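Local coordinates for Cyclase/dehydrase (Mycobacterium smegmatis str. MC2 155, PDB 5Z8O), which is of unknown function but, as a START-superfamily protein of the polyketide cyclase/dehydrase and lipid-transport family, probably binds a hydrophobic ligand, at residues S22-Y27 with N74-M79; A41-G46 with V68-E73; V111-P116 with P120-L125. All blocks are in the same frame, centred on the assembly; numbering follows the deposited sequence. Where two conformers were deposited one is given.

Contact 1 (S22-Y27 with N74-M79)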
ATOM      1  N   SER B  22      12.512   2.209 -14.994  1.00 24.10           N
ATOM      2  CA  SER B  22      12.139   0.896 -14.477  1.00 24.04           C
ATOM      3  C   SER B  22      12.624   0.659 -13.052  1.00 24.72           C
ATOM      4  O   SER B  22      12.096  -0.229 -12.372  1.00 21.11           O
ATOM      5  CB  SER B  22      12.691  -0.207 -15.381  1.00 22.93           C
ATOM      6  OG  SER B  22      14.103  -0.265 -15.303  0.60 23.81           O
ATOM      7  N   ASP B  23      13.619   1.419 -12.593  1.00 17.80           N
ATOM      8  CA  ASP B  23      14.173   1.263 -11.248  1.00 18.29           C
ATOM      9  C   ASP B  23      13.258   1.981 -10.262  1.00 16.66           C
ATOM     10  O   ASP B  23      13.562   3.060  -9.748  1.00 17.15           O
ATOM     11  CB  ASP B  23      15.591   1.812 -11.186  1.00 21.91           C
ATOM     12  CG  ASP B  23      16.328   1.378  -9.940  1.00 27.57           C
ATOM     13  OD1 ASP B  23      15.702   0.753  -9.056  1.00 27.95           O
ATOM     14  OD2 ASP B  23      17.531   1.687  -9.833  1.00 28.22           O
ATOM     15  N   PHE B  24      12.113   1.350  -9.989  1.00 17.48           N
ATOM     16  CA  PHE B  24      11.073   2.007  -9.200  1.00 19.66           C
ATOM     17  C   PHE B  24      11.548   2.312  -7.786  1.00 18.44           C
ATOM     18  O   PHE B  24      11.248   3.381  -7.241  1.00 16.76           O
ATOM     19  CB  PHE B  24       9.815   1.141  -9.163  1.00 21.85           C
ATOM     20  CG  PHE B  24       9.271   0.814 -10.519  1.00 21.26           C
ATOM     21  CD1 PHE B  24       8.727   1.807 -11.315  1.00 20.28           C
ATOM     22  CD2 PHE B  24       9.296  -0.487 -10.996  1.00 22.79           C
ATOM     23  CE1 PHE B  24       8.222   1.513 -12.562  1.00 21.11           C
ATOM     24  CE2 PHE B  24       8.793  -0.788 -12.244  1.00 22.75           C
ATOM     25  CZ  PHE B  24       8.255   0.214 -13.029  1.00 22.50           C
ATOM     26  N   GLU B  25      12.288   1.388  -7.171  1.00 12.21           N
ATOM     27  CA  GLU B  25      12.719   1.604  -5.797  1.00 20.49           C
ATOM     28  C   GLU B  25      13.797   2.673  -5.674  1.00 15.73           C
ATOM     29  O   GLU B  25      14.072   3.118  -4.556  1.00 17.09           O
ATOM     30  CB  GLU B  25      13.189   0.282  -5.186  1.00 21.40           C
ATOM     31  CG  GLU B  25      12.042  -0.705  -4.987  1.00 22.12           C
ATOM     32  CD  GLU B  25      12.446  -1.960  -4.232  1.00 30.53           C
ATOM     33  OE1 GLU B  25      13.643  -2.322  -4.260  1.00 31.16           O
ATOM     34  OE2 GLU B  25      11.556  -2.585  -3.610  1.00 25.79           O
ATOM     35  N   ALA B  26      14.395   3.111  -6.781  1.00 17.99           N
ATOM     36  CA  ALA B  26      15.331   4.227  -6.758  1.00 17.89           C
ATOM     37  C   ALA B  26      14.657   5.575  -6.985  1.00 20.66           C
ATOM     38  O   ALA B  26      15.334   6.606  -6.912  1.00 19.40           O
ATOM     39  CB  ALA B  26      16.433   4.026  -7.804  1.00 17.35           C
ATOM     40  N   TYR B  27      13.349   5.591  -7.252  1.00 20.65           N
ATOM     41  CA  TYR B  27      12.633   6.853  -7.437  1.00 18.68           C
ATOM     42  C   TYR B  27      12.867   7.873  -6.326  1.00 20.39           C
ATOM     43  O   TYR B  27      13.065   9.055  -6.653  1.00 19.02           O
ATOM     44  CB  TYR B  27      11.123   6.603  -7.584  1.00 17.03           C
ATOM     45  CG  TYR B  27      10.677   6.149  -8.958  1.00 20.95           C
ATOM     46  CD1 TYR B  27      11.597   5.861  -9.956  1.00 15.95           C
ATOM     47  CD2 TYR B  27       9.325   6.047  -9.265  1.00 31.75           C
ATOM     48  CE1 TYR B  27      11.185   5.456 -11.214  1.00 21.97           C
ATOM     49  CE2 TYR B  27       8.903   5.649 -10.519  1.00 34.69           C
ATOM     50  CZ  TYR B  27       9.837   5.356 -11.490  1.00 32.19           C
ATOM     51  OH  TYR B  27       9.413   4.960 -12.739  1.00 32.83           O
ATOM     52  N   ASN B  74       8.921  -1.241 -25.399  1.00 37.32           N
ATOM     53  CA  ASN B  74       9.472   0.055 -25.026  1.00 33.34           C
ATOM     54  C   ASN B  74       8.555   0.835 -24.093  1.00 25.07           C
ATOM     55  O   ASN B  74       8.754   2.041 -23.912  1.00 24.07           O
ATOM     56  CB  ASN B  74       9.747   0.882 -26.280  1.00 35.32           C
ATOM     57  CG  ASN B  74       8.493   1.120 -27.101  1.00 41.68           C
ATOM     58  OD1 ASN B  74       7.575   0.297 -27.103  1.00 42.06           O
ATOM     59  ND2 ASN B  74       8.444   2.251 -27.798  1.00 43.84           N
ATOM     60  N   GLN B  75       7.559   0.182 -23.502  1.00 22.51           N
ATOM     61  CA  GLN B  75       6.494   0.865 -22.781  1.00 21.05           C
ATOM     62  C   GLN B  75       6.359   0.346 -21.360  1.00 21.76           C
ATOM     63  O   GLN B  75       6.496  -0.855 -21.103  1.00 23.29           O
ATOM     64  CB  GLN B  75       5.145   0.706 -23.490  1.00 27.35           C
ATOM     65  CG  GLN B  75       4.828   1.786 -24.497  1.00 39.94           C
ATOM     66  CD  GLN B  75       3.418   1.666 -25.038  1.00 42.68           C
ATOM     67  OE1 GLN B  75       2.474   1.426 -24.287  1.00 39.99           O
ATOM     68  NE2 GLN B  75       3.268   1.845 -26.343  1.00 47.07           N
ATOM     69  N   ILE B  76       6.074   1.267 -20.445  1.00 20.51           N
ATOM     70  CA  ILE B  76       5.694   0.947 -19.075  1.00 22.90           C
ATOM     71  C   ILE B  76       4.400   1.698 -18.805  1.00 22.38           C
ATOM     72  O   ILE B  76       4.306   2.900 -19.074  1.00 21.52           O
ATOM     73  CB  ILE B  76       6.782   1.339 -18.055  1.00 20.81           C
ATOM     74  CG1 ILE B  76       8.131   0.727 -18.440  1.00 22.02           C
ATOM     75  CG2 ILE B  76       6.379   0.907 -16.649  1.00 20.23           C
ATOM     76  CD1 ILE B  76       9.242   1.021 -17.453  1.00 24.79           C
ATOM     77  N   PHE B  77       3.410   0.991 -18.272  1.00 23.13           N
ATOM     78  CA  PHE B  77       2.081   1.539 -18.034  1.00 22.54           C
ATOM     79  C   PHE B  77       1.663   1.196 -16.616  1.00 22.85           C
ATOM     80  O   PHE B  77       1.594   0.016 -16.256  1.00 26.28           O
ATOM     81  CB  PHE B  77       1.092   0.986 -19.066  1.00 21.96           C
ATOM     82  CG  PHE B  77      -0.291   1.557 -18.968  1.00 22.15           C
ATOM     83  CD1 PHE B  77      -0.538   2.881 -19.285  1.00 20.46           C
ATOM     84  CD2 PHE B  77      -1.362   0.743 -18.638  1.00 27.43           C
ATOM     85  CE1 PHE B  77      -1.819   3.397 -19.220  1.00 23.58           C
ATOM     86  CE2 PHE B  77      -2.645   1.251 -18.583  1.00 28.23           C
ATOM     87  CZ  PHE B  77      -2.874   2.579 -18.870  1.00 22.99           C
ATOM     88  N   THR B  78       1.388   2.223 -15.815  1.00 20.26           N
ATOM     89  CA  THR B  78       0.978   2.046 -14.431  1.00 18.34           C
ATOM     90  C   THR B  78      -0.473   2.473 -14.257  1.00 15.61           C
ATOM     91  O   THR B  78      -0.930   3.435 -14.884  1.00 14.73           O
ATOM     92  CB  THR B  78       1.874   2.842 -13.474  1.00 16.52           C
ATOM     93  OG1 THR B  78       1.792   4.240 -13.784  1.00 21.93           O
ATOM     94  CG2 THR B  78       3.321   2.374 -13.579  1.00 16.38           C
ATOM     95  N   MET B  79      -1.191   1.745 -13.407  1.00 18.28           N
ATOM     96  CA  MET B  79      -2.599   2.003 -13.133  1.00 20.64           C
ATOM     97  C   MET B  79      -2.800   1.970 -11.629  1.00 18.58           C
ATOM     98  O   MET B  79      -2.607   0.923 -11.003  1.00 17.67           O
ATOM     99  CB  MET B  79      -3.502   0.968 -13.810  1.00 25.53           C
ATOM    100  CG  MET B  79      -3.384   0.931 -15.317  1.00 29.05           C
ATOM    101  SD  MET B  79      -4.478  -0.292 -16.063  1.00 33.53           S
ATOM    102  CE  MET B  79      -6.080   0.409 -15.675  1.00 36.04           C
TER
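The aromatic ring of F24 meets I76 at its edge: CG2 of I76 lies near the ring plane, 4.1 Å from CZ of F24. Over one face of the same ring, offset toward its rim, stands the carbonyl O of S22, 3.1 Å above the plane, and CE2 of Y27 reaches another part of the edge in plane. The Y27 ring in turn carries CA of F24 over its centre, 3.9 Å above the plane, while its hydroxyl is hydrogen-bonded to V21 O. D23 is the centre of an inverse gamma turn, closed by a weak hydrogen bond from F24 N to S22 O, and this kink leaves the S22 carbonyl over the phenyl ring. One short 3-10 segment follows, with A26 N bonded to D23 O at 3.1 Å.

This is the link between helices 14-22 and 27-30 of a Bet v 1-like helix-grip fold, lying against strand 75-83 of the curved antiparallel sheet. I76 suits the inward side of that strand because its branches do separate jobs. CG2, anti to the backbone N, meets the phenyl edge. With chi2 at -178°, the other branch is extended, and its CD1 comes within 4.2 Å of S22 CA at the end of the first helix. The side chains of F24 and I76 run past each other in opposite directions, with no polar bond between them. V68 of the neighbouring strand touches both, and P48, L51 and Y70 also pack on F24, a large apolar ring well suited to so enclosed a place. Backbone bonds with F93 fix I76 in the sheet.

Contact 2 (A41-G46 with V68-E73)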
ATOM      1  N   ALA B  41       4.877  -6.936  -5.688  1.00 19.79           N
ATOM      2  CA  ALA B  41       4.712  -8.207  -6.376  1.00 23.38           C
ATOM      3  C   ALA B  41       5.424  -8.129  -7.717  1.00 19.73           C
ATOM      4  O   ALA B  41       5.693  -7.043  -8.235  1.00 15.38           O
ATOM      5  CB  ALA B  41       3.233  -8.563  -6.568  1.00 27.54           C
ATOM      6  N   ARG B  42       5.723  -9.299  -8.277  1.00 15.22           N
ATOM      7  CA  ARG B  42       6.440  -9.408  -9.536  1.00 15.09           C
ATOM      8  C   ARG B  42       5.718 -10.366 -10.470  1.00 18.04           C
ATOM      9  O   ARG B  42       5.038 -11.297 -10.029  1.00 20.87           O
ATOM     10  CB  ARG B  42       7.886  -9.909  -9.321  1.00 17.01           C
ATOM     11  CG  ARG B  42       8.716  -9.039  -8.390  1.00 20.78           C
ATOM     12  CD  ARG B  42      10.093  -9.639  -8.120  1.00 18.12           C
ATOM     13  NE  ARG B  42      10.879  -8.768  -7.251  1.00 17.58           N
ATOM     14  CZ  ARG B  42      11.654  -7.781  -7.689  1.00 18.08           C
ATOM     15  NH1 ARG B  42      11.747  -7.537  -8.992  1.00 21.00           N
ATOM     16  NH2 ARG B  42      12.331  -7.035  -6.826  1.00 16.67           N
ATOM     17  N   TYR B  43       5.856 -10.120 -11.770  1.00 15.56           N
ATOM     18  CA  TYR B  43       5.439 -11.114 -12.743  1.00 19.79           C
ATOM     19  C   TYR B  43       6.368 -12.326 -12.677  1.00 23.77           C
ATOM     20  O   TYR B  43       7.374 -12.337 -11.958  1.00 18.98           O
ATOM     21  CB  TYR B  43       5.414 -10.520 -14.153  1.00 18.24           C
ATOM     22  CG  TYR B  43       4.301  -9.518 -14.352  1.00 21.75           C
ATOM     23  CD1 TYR B  43       2.977  -9.933 -14.403  1.00 17.22           C
ATOM     24  CD2 TYR B  43       4.571  -8.161 -14.493  1.00 11.72           C
ATOM     25  CE1 TYR B  43       1.951  -9.028 -14.581  1.00 16.60           C
ATOM     26  CE2 TYR B  43       3.551  -7.249 -14.674  1.00 13.36           C
ATOM     27  CZ  TYR B  43       2.243  -7.689 -14.717  1.00 17.24           C
ATOM     28  OH  TYR B  43       1.223  -6.786 -14.897  1.00 15.22           O
ATOM     29  N   ASN B  44       6.018 -13.361 -13.442  1.00 22.46           N
ATOM     30  CA  ASN B  44       6.801 -14.591 -13.422  1.00 18.19           C
ATOM     31  C   ASN B  44       8.218 -14.390 -13.944  1.00 21.01           C
ATOM     32  O   ASN B  44       9.095 -15.205 -13.641  1.00 21.97           O
ATOM     33  CB  ASN B  44       6.093 -15.684 -14.226  1.00 22.90           C
ATOM     34  CG  ASN B  44       6.713 -17.053 -14.015  1.00 25.29           C
ATOM     35  OD1 ASN B  44       6.727 -17.576 -12.898  1.00 29.29           O
ATOM     36  ND2 ASN B  44       7.231 -17.639 -15.085  1.00 24.05           N
ATOM     37  N   ASP B  45       8.465 -13.338 -14.725  1.00 23.00           N
ATOM     38  CA  ASP B  45       9.808 -13.036 -15.200  1.00 23.78           C
ATOM     39  C   ASP B  45      10.570 -12.098 -14.267  1.00 21.36           C
ATOM     40  O   ASP B  45      11.663 -11.648 -14.620  1.00 22.45           O
ATOM     41  CB  ASP B  45       9.758 -12.442 -16.614  1.00 28.87           C
ATOM     42  CG  ASP B  45       9.030 -11.105 -16.675  1.00 26.72           C
ATOM     43  OD1 ASP B  45       8.477 -10.657 -15.647  1.00 20.69           O
ATOM     44  OD2 ASP B  45       9.019 -10.496 -17.765  1.00 24.67           O
ATOM     45  N   GLY B  46      10.025 -11.797 -13.091  1.00 15.10           N
ATOM     46  CA  GLY B  46      10.701 -10.951 -12.132  1.00 15.02           C
ATOM     47  C   GLY B  46      10.402  -9.471 -12.247  1.00 14.90           C
ATOM     48  O   GLY B  46      10.718  -8.719 -11.314  1.00 21.45           O
ATOM     49  N   VAL B  68       1.539  -2.433 -12.376  1.00 14.83           N
ATOM     50  CA  VAL B  68       2.511  -2.135 -13.419  1.00 16.94           C
ATOM     51  C   VAL B  68       2.297  -3.116 -14.561  1.00 14.05           C
ATOM     52  O   VAL B  68       2.167  -4.323 -14.333  1.00 18.22           O
ATOM     53  CB  VAL B  68       3.959  -2.217 -12.897  1.00 14.56           C
ATOM     54  CG1 VAL B  68       4.944  -1.797 -13.989  1.00 14.17           C
ATOM     55  CG2 VAL B  68       4.131  -1.347 -11.658  1.00 15.18           C
ATOM     56  N   TYR B  69       2.268  -2.595 -15.780  1.00 18.50           N
ATOM     57  CA  TYR B  69       2.120  -3.401 -16.979  1.00 18.96           C
ATOM     58  C   TYR B  69       3.210  -3.028 -17.966  1.00 18.45           C
ATOM     59  O   TYR B  69       3.796  -1.947 -17.897  1.00 17.93           O
ATOM     60  CB  TYR B  69       0.746  -3.201 -17.632  1.00 16.16           C
ATOM     61  CG  TYR B  69      -0.410  -3.469 -16.704  1.00 16.68           C
ATOM     62  CD1 TYR B  69      -0.955  -2.449 -15.930  1.00 22.49           C
ATOM     63  CD2 TYR B  69      -0.953  -4.740 -16.593  1.00 19.71           C
ATOM     64  CE1 TYR B  69      -2.011  -2.690 -15.075  1.00 19.50           C
ATOM     65  CE2 TYR B  69      -2.009  -4.993 -15.739  1.00 20.30           C
ATOM     66  CZ  TYR B  69      -2.536  -3.963 -14.983  1.00 21.65           C
ATOM     67  OH  TYR B  69      -3.586  -4.207 -14.131  1.00 22.55           O
ATOM     68  N   TYR B  70       3.489  -3.952 -18.879  1.00 21.18           N
ATOM     69  CA  TYR B  70       4.509  -3.765 -19.905  1.00 22.57           C
ATOM     70  C   TYR B  70       3.825  -4.073 -21.230  1.00 23.15           C
ATOM     71  O   TYR B  70       4.022  -5.148 -21.812  1.00 20.31           O
ATOM     72  CB  TYR B  70       5.721  -4.654 -19.626  1.00 22.07           C
ATOM     73  CG  TYR B  70       6.246  -4.449 -18.222  1.00 18.75           C
ATOM     74  CD1 TYR B  70       7.120  -3.410 -17.927  1.00 20.89           C
ATOM     75  CD2 TYR B  70       5.833  -5.273 -17.180  1.00 21.36           C
ATOM     76  CE1 TYR B  70       7.585  -3.214 -16.640  1.00 21.70           C
ATOM     77  CE2 TYR B  70       6.293  -5.083 -15.890  1.00 17.18           C
ATOM     78  CZ  TYR B  70       7.168  -4.052 -15.627  1.00 18.05           C
ATOM     79  OH  TYR B  70       7.625  -3.858 -14.348  1.00 14.69           O
ATOM     80  N   PRO B  71       3.017  -3.136 -21.738  1.00 24.38           N
ATOM     81  CA  PRO B  71       2.202  -3.427 -22.929  1.00 29.46           C
ATOM     82  C   PRO B  71       3.020  -3.651 -24.186  1.00 30.03           C
ATOM     83  O   PRO B  71       2.586  -4.403 -25.066  1.00 30.96           O
ATOM     84  CB  PRO B  71       1.297  -2.192 -23.050  1.00 29.05           C
ATOM     85  CG  PRO B  71       2.012  -1.120 -22.301  1.00 28.98           C
ATOM     86  CD  PRO B  71       2.739  -1.798 -21.188  1.00 23.64           C
ATOM     87  N   ALA B  72       4.174  -3.004 -24.306  1.00 30.63           N
ATOM     88  CA  ALA B  72       5.039  -3.147 -25.464  1.00 32.30           C
ATOM     89  C   ALA B  72       6.481  -3.086 -24.986  1.00 32.90           C
ATOM     90  O   ALA B  72       6.763  -2.686 -23.854  1.00 29.42           O
ATOM     91  CB  ALA B  72       4.758  -2.066 -26.514  1.00 32.72           C
ATOM     92  N   GLU B  73       7.401  -3.499 -25.862  1.00 41.30           N
ATOM     93  CA  GLU B  73       8.791  -3.683 -25.448  1.00 46.68           C
ATOM     94  C   GLU B  73       9.423  -2.389 -24.951  1.00 43.32           C
ATOM     95  O   GLU B  73      10.365  -2.429 -24.152  1.00 45.24           O
ATOM     96  CB  GLU B  73       9.611  -4.254 -26.605  1.00 55.20           C
ATOM     97  CG  GLU B  73       9.805  -5.759 -26.540  1.00 63.79           C
ATOM     98  CD  GLU B  73      11.094  -6.208 -27.210  1.00 71.93           C
ATOM     99  OE1 GLU B  73      11.037  -7.120 -28.066  1.00 72.66           O
ATOM    100  OE2 GLU B  73      12.163  -5.644 -26.878  1.00 74.83           O
TER
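Y43, which follows strand 34-42, and Y69, on the strand that begins at residue 60, have CA atoms 9.4 Å apart, with strand 48-57 running between their strands in the sheet. The side chain of Y43 bridges this gap. It starts toward the other segment, and with CG anti to the carbonyl carbon (chi1 -70°) the ring runs on so that its OH gives V68 O a hydrogen bond of 2.7 Å, in the carbonyl plane, the donor standing 153° from the C=O bond at the oxygen. Tyrosine suits the place by its length: the ring spans the gap and the phenol supplies the donor. The same OH lies 3.4 Å from CD2 of Y69. Further back, the rings of Y43 and Y70 meet at their edges, CE2 to CE2, 3.7 Å apart, while Y70 OH bonds to P48 O. The type I turn from Y43 to G46 is held by G46 N to Y43 O and by R42 NH1 to G46 O at 2.8 Å; glycine suits its positive phi of 91°. Segment 41-46 holds the turn of the beta hairpin formed by strands 34-42 and 48-57 at the edge of the helix-grip sheet, and Y43 ties it to strand 60-69, the next strand but one.

Contact 3 (V111-P116 with P120-L125); sequences VEVKLP and PMVKKL
A backbone hydrogen bond from K124 N to P120 O, 3.1 Å long, helps form the first turns of the helix that set V122 against V111 and V113. L125 N makes the next such bond, to M121 O, and K124 NZ forms a salt bridge with E128 one turn on. The arrangement belongs to the helix-grip fold: the last strand, 103-113, leaves the sheet through a short loop, and the long C-terminal helix 119-144 turns back to lie across the sheet. P120 suits the start of that helix, where the first amide positions need no acceptor within it.

The contact itself is wholly apolar and centres on one residue. V122 CA is 7.5 Å from V113 CA, and its two methyls divide the strand between them. V111 and V113, two apart on the strand, both begin toward the helix, whereas E112 between them starts off away from it and joins T87 and K88 through the backbone. Branched valines suit such a spot: they fit an extended strand, and they have few torsions to lose on burial. In V122, CG1 is anti to the backbone N, chi1 175°, and CG2 is anti to the carbonyl carbon, so the pair of methyls forks over the strand. Each strand valine offers its CG2, the branch wedged between backbone N and carbonyl carbon. V111 lies alongside V122, the two running opposite ways, with CG2 of V111 3.6 Å from CG1 of V122. V113 and V122 instead meet tip to tip, CG2 of one 3.7 Å from CG2 of the other.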
ATOM      1  N   VAL B 111      -5.663  11.212 -15.036  1.00 25.73           N
ATOM      2  CA  VAL B 111      -5.981  11.155 -13.615  1.00 26.40           C
ATOM      3  C   VAL B 111      -7.425  11.580 -13.369  1.00 28.47           C
ATOM      4  O   VAL B 111      -8.033  12.329 -14.138  1.00 26.50           O
ATOM      5  CB  VAL B 111      -5.019  12.016 -12.768  1.00 26.96           C
ATOM      6  CG1 VAL B 111      -3.586  11.588 -12.991  1.00 27.89           C
ATOM      7  CG2 VAL B 111      -5.185  13.485 -13.101  1.00 34.31           C
ATOM      8  N   GLU B 112      -7.958  11.089 -12.249  1.00 32.40           N
ATOM      9  CA  GLU B 112      -9.255  11.452 -11.694  1.00 34.46           C
ATOM     10  C   GLU B 112      -9.006  11.721 -10.217  1.00 30.41           C
ATOM     11  O   GLU B 112      -8.346  10.916  -9.553  1.00 27.12           O
ATOM     12  CB  GLU B 112     -10.269  10.296 -11.802  1.00 39.97           C
ATOM     13  CG  GLU B 112     -10.977   9.958 -13.126  1.00 48.90           C
ATOM     14  CD  GLU B 112     -11.482  11.138 -13.913  1.00 58.53           C
ATOM     15  OE1 GLU B 112     -11.349  11.123 -15.153  1.00 60.04           O
ATOM     16  OE2 GLU B 112     -12.030  12.073 -13.297  1.00 61.86           O
ATOM     17  N   VAL B 113      -9.529  12.823  -9.689  1.00 29.00           N
ATOM     18  CA  VAL B 113      -9.338  13.135  -8.276  1.00 27.96           C
ATOM     19  C   VAL B 113     -10.653  12.890  -7.551  1.00 23.62           C
ATOM     20  O   VAL B 113     -11.737  12.986  -8.137  1.00 26.62           O
ATOM     21  CB  VAL B 113      -8.827  14.573  -8.040  1.00 32.40           C
ATOM     22  CG1 VAL B 113      -7.419  14.736  -8.601  1.00 34.11           C
ATOM     23  CG2 VAL B 113      -9.770  15.583  -8.657  1.00 32.98           C
ATOM     24  N   LYS B 114     -10.554  12.586  -6.252  1.00 22.48           N
ATOM     25  CA  LYS B 114     -11.749  12.245  -5.481  1.00 21.97           C
ATOM     26  C   LYS B 114     -12.646  13.456  -5.277  1.00 23.76           C
ATOM     27  O   LYS B 114     -13.863  13.376  -5.480  1.00 27.02           O
ATOM     28  CB  LYS B 114     -11.369  11.628  -4.133  1.00 20.30           C
ATOM     29  CG  LYS B 114     -10.785  10.229  -4.243  1.00 24.21           C
ATOM     30  CD  LYS B 114     -10.241   9.741  -2.910  1.00 30.03           C
ATOM     31  CE  LYS B 114      -9.732   8.309  -3.022  1.00 31.72           C
ATOM     32  NZ  LYS B 114      -9.483   7.685  -1.695  1.00 31.71           N
ATOM     33  N   LEU B 115     -12.072  14.586  -4.877  1.00 22.04           N
ATOM     34  CA  LEU B 115     -12.875  15.782  -4.696  1.00 20.83           C
ATOM     35  C   LEU B 115     -13.345  16.315  -6.048  1.00 23.91           C
ATOM     36  O   LEU B 115     -12.689  16.104  -7.073  1.00 20.65           O
ATOM     37  CB  LEU B 115     -12.089  16.859  -3.954  1.00 22.62           C
ATOM     38  CG  LEU B 115     -11.498  16.434  -2.611  1.00 24.01           C
ATOM     39  CD1 LEU B 115     -10.279  17.266  -2.278  1.00 21.42           C
ATOM     40  CD2 LEU B 115     -12.564  16.568  -1.531  1.00 28.51           C
ATOM     41  N   PRO B 116     -14.494  16.997  -6.081  1.00 26.49           N
ATOM     42  CA  PRO B 116     -15.010  17.502  -7.359  1.00 25.93           C
ATOM     43  C   PRO B 116     -14.230  18.698  -7.879  1.00 26.41           C
ATOM     44  O   PRO B 116     -14.794  19.783  -8.052  1.00 25.75           O
ATOM     45  CB  PRO B 116     -16.458  17.886  -7.021  1.00 25.27           C
ATOM     46  CG  PRO B 116     -16.410  18.235  -5.565  1.00 26.81           C
ATOM     47  CD  PRO B 116     -15.400  17.294  -4.957  1.00 28.67           C
ATOM     48  N   PRO B 120     -10.594  21.285 -16.056  1.00 41.00           N
ATOM     49  CA  PRO B 120      -9.443  22.112 -16.456  1.00 38.87           C
ATOM     50  C   PRO B 120      -8.409  22.286 -15.358  1.00 40.12           C
ATOM     51  O   PRO B 120      -7.211  22.372 -15.657  1.00 36.11           O
ATOM     52  CB  PRO B 120     -10.090  23.453 -16.833  1.00 39.35           C
ATOM     53  CG  PRO B 120     -11.477  23.106 -17.217  1.00 41.04           C
ATOM     54  CD  PRO B 120     -11.876  21.953 -16.346  1.00 42.50           C
ATOM     55  N   MET B 121      -8.834  22.342 -14.094  1.00 37.97           N
ATOM     56  CA  MET B 121      -7.877  22.515 -13.006  1.00 37.83           C
ATOM     57  C   MET B 121      -7.098  21.231 -12.742  1.00 34.74           C
ATOM     58  O   MET B 121      -5.901  21.276 -12.433  1.00 26.29           O
ATOM     59  CB  MET B 121      -8.599  22.981 -11.744  1.00 42.91           C
ATOM     60  CG  MET B 121      -7.660  23.349 -10.616  1.00 51.63           C
ATOM     61  SD  MET B 121      -8.471  24.291  -9.318  1.00 61.85           S
ATOM     62  CE  MET B 121      -9.326  25.540 -10.277  1.00 61.06           C
ATOM     63  N   VAL B 122      -7.763  20.077 -12.854  1.00 29.00           N
ATOM     64  CA  VAL B 122      -7.070  18.799 -12.704  1.00 27.40           C
ATOM     65  C   VAL B 122      -5.991  18.648 -13.768  1.00 26.55           C
ATOM     66  O   VAL B 122      -4.865  18.229 -13.479  1.00 22.78           O
ATOM     67  CB  VAL B 122      -8.071  17.630 -12.747  1.00 28.04           C
ATOM     68  CG1 VAL B 122      -7.330  16.302 -12.709  1.00 24.58           C
ATOM     69  CG2 VAL B 122      -9.036  17.725 -11.576  1.00 27.53           C
ATOM     70  N   LYS B 123      -6.316  18.982 -15.017  1.00 30.71           N
ATOM     71  CA  LYS B 123      -5.331  18.785 -16.075  1.00 33.22           C
ATOM     72  C   LYS B 123      -4.176  19.771 -15.947  1.00 30.07           C
ATOM     73  O   LYS B 123      -3.039  19.441 -16.300  1.00 27.69           O
ATOM     74  CB  LYS B 123      -5.990  18.898 -17.449  1.00 39.76           C
ATOM     75  CG  LYS B 123      -4.989  18.884 -18.592  1.00 49.24           C
ATOM     76  CD  LYS B 123      -5.436  19.752 -19.751  1.00 57.91           C
ATOM     77  CE  LYS B 123      -6.875  19.476 -20.134  1.00 62.67           C
ATOM     78  NZ  LYS B 123      -7.092  18.022 -20.336  1.00 62.01           N
ATOM     79  N   LYS B 124      -4.438  20.972 -15.425  1.00 34.01           N
ATOM     80  CA  LYS B 124      -3.349  21.904 -15.160  1.00 36.73           C
ATOM     81  C   LYS B 124      -2.382  21.334 -14.129  1.00 31.57           C
ATOM     82  O   LYS B 124      -1.161  21.411 -14.304  1.00 27.14           O
ATOM     83  CB  LYS B 124      -3.902  23.251 -14.692  1.00 42.75           C
ATOM     84  CG  LYS B 124      -2.826  24.303 -14.478  1.00 48.95           C
ATOM     85  CD  LYS B 124      -3.422  25.685 -14.249  1.00 55.84           C
ATOM     86  CE  LYS B 124      -3.560  25.998 -12.769  1.00 60.02           C
ATOM     87  NZ  LYS B 124      -2.242  25.988 -12.074  1.00 60.13           N
ATOM     88  N   LEU B 125      -2.908  20.741 -13.055  1.00 30.64           N
ATOM     89  CA  LEU B 125      -2.037  20.188 -12.022  1.00 29.00           C
ATOM     90  C   LEU B 125      -1.297  18.955 -12.523  1.00 24.61           C
ATOM     91  O   LEU B 125      -0.126  18.747 -12.183  1.00 24.56           O
ATOM     92  CB  LEU B 125      -2.851  19.854 -10.771  1.00 32.18           C
ATOM     93  CG  LEU B 125      -3.550  21.043 -10.105  1.00 35.29           C
ATOM     94  CD1 LEU B 125      -4.429  20.593  -8.943  1.00 33.78           C
ATOM     95  CD2 LEU B 125      -2.537  22.074  -9.662  1.00 37.83           C
TER

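All three contacts reach one antiparallel sheet. Contacts 1 and 2 are neighbours, their centres 10 Å apart, and lie on adjacent strands, 75-83 for contact 1 and 60-69 for contact 2; F77 O and Y69 N, 2.7 Å apart, probably form a hydrogen bond between them. Along the chain, contact 2 is nested inside the loop closed by contact 1, and contact 3 follows both. Contact 3 lies well away, about 23 Å from contact 1 and 29 Å from contact 2, centre to centre. The connection between the two short helices thus meets the sheet at contact 1 and the C-terminal helix at contact 3, consistent with a helix-grip shell around an interior that may hold a ligand.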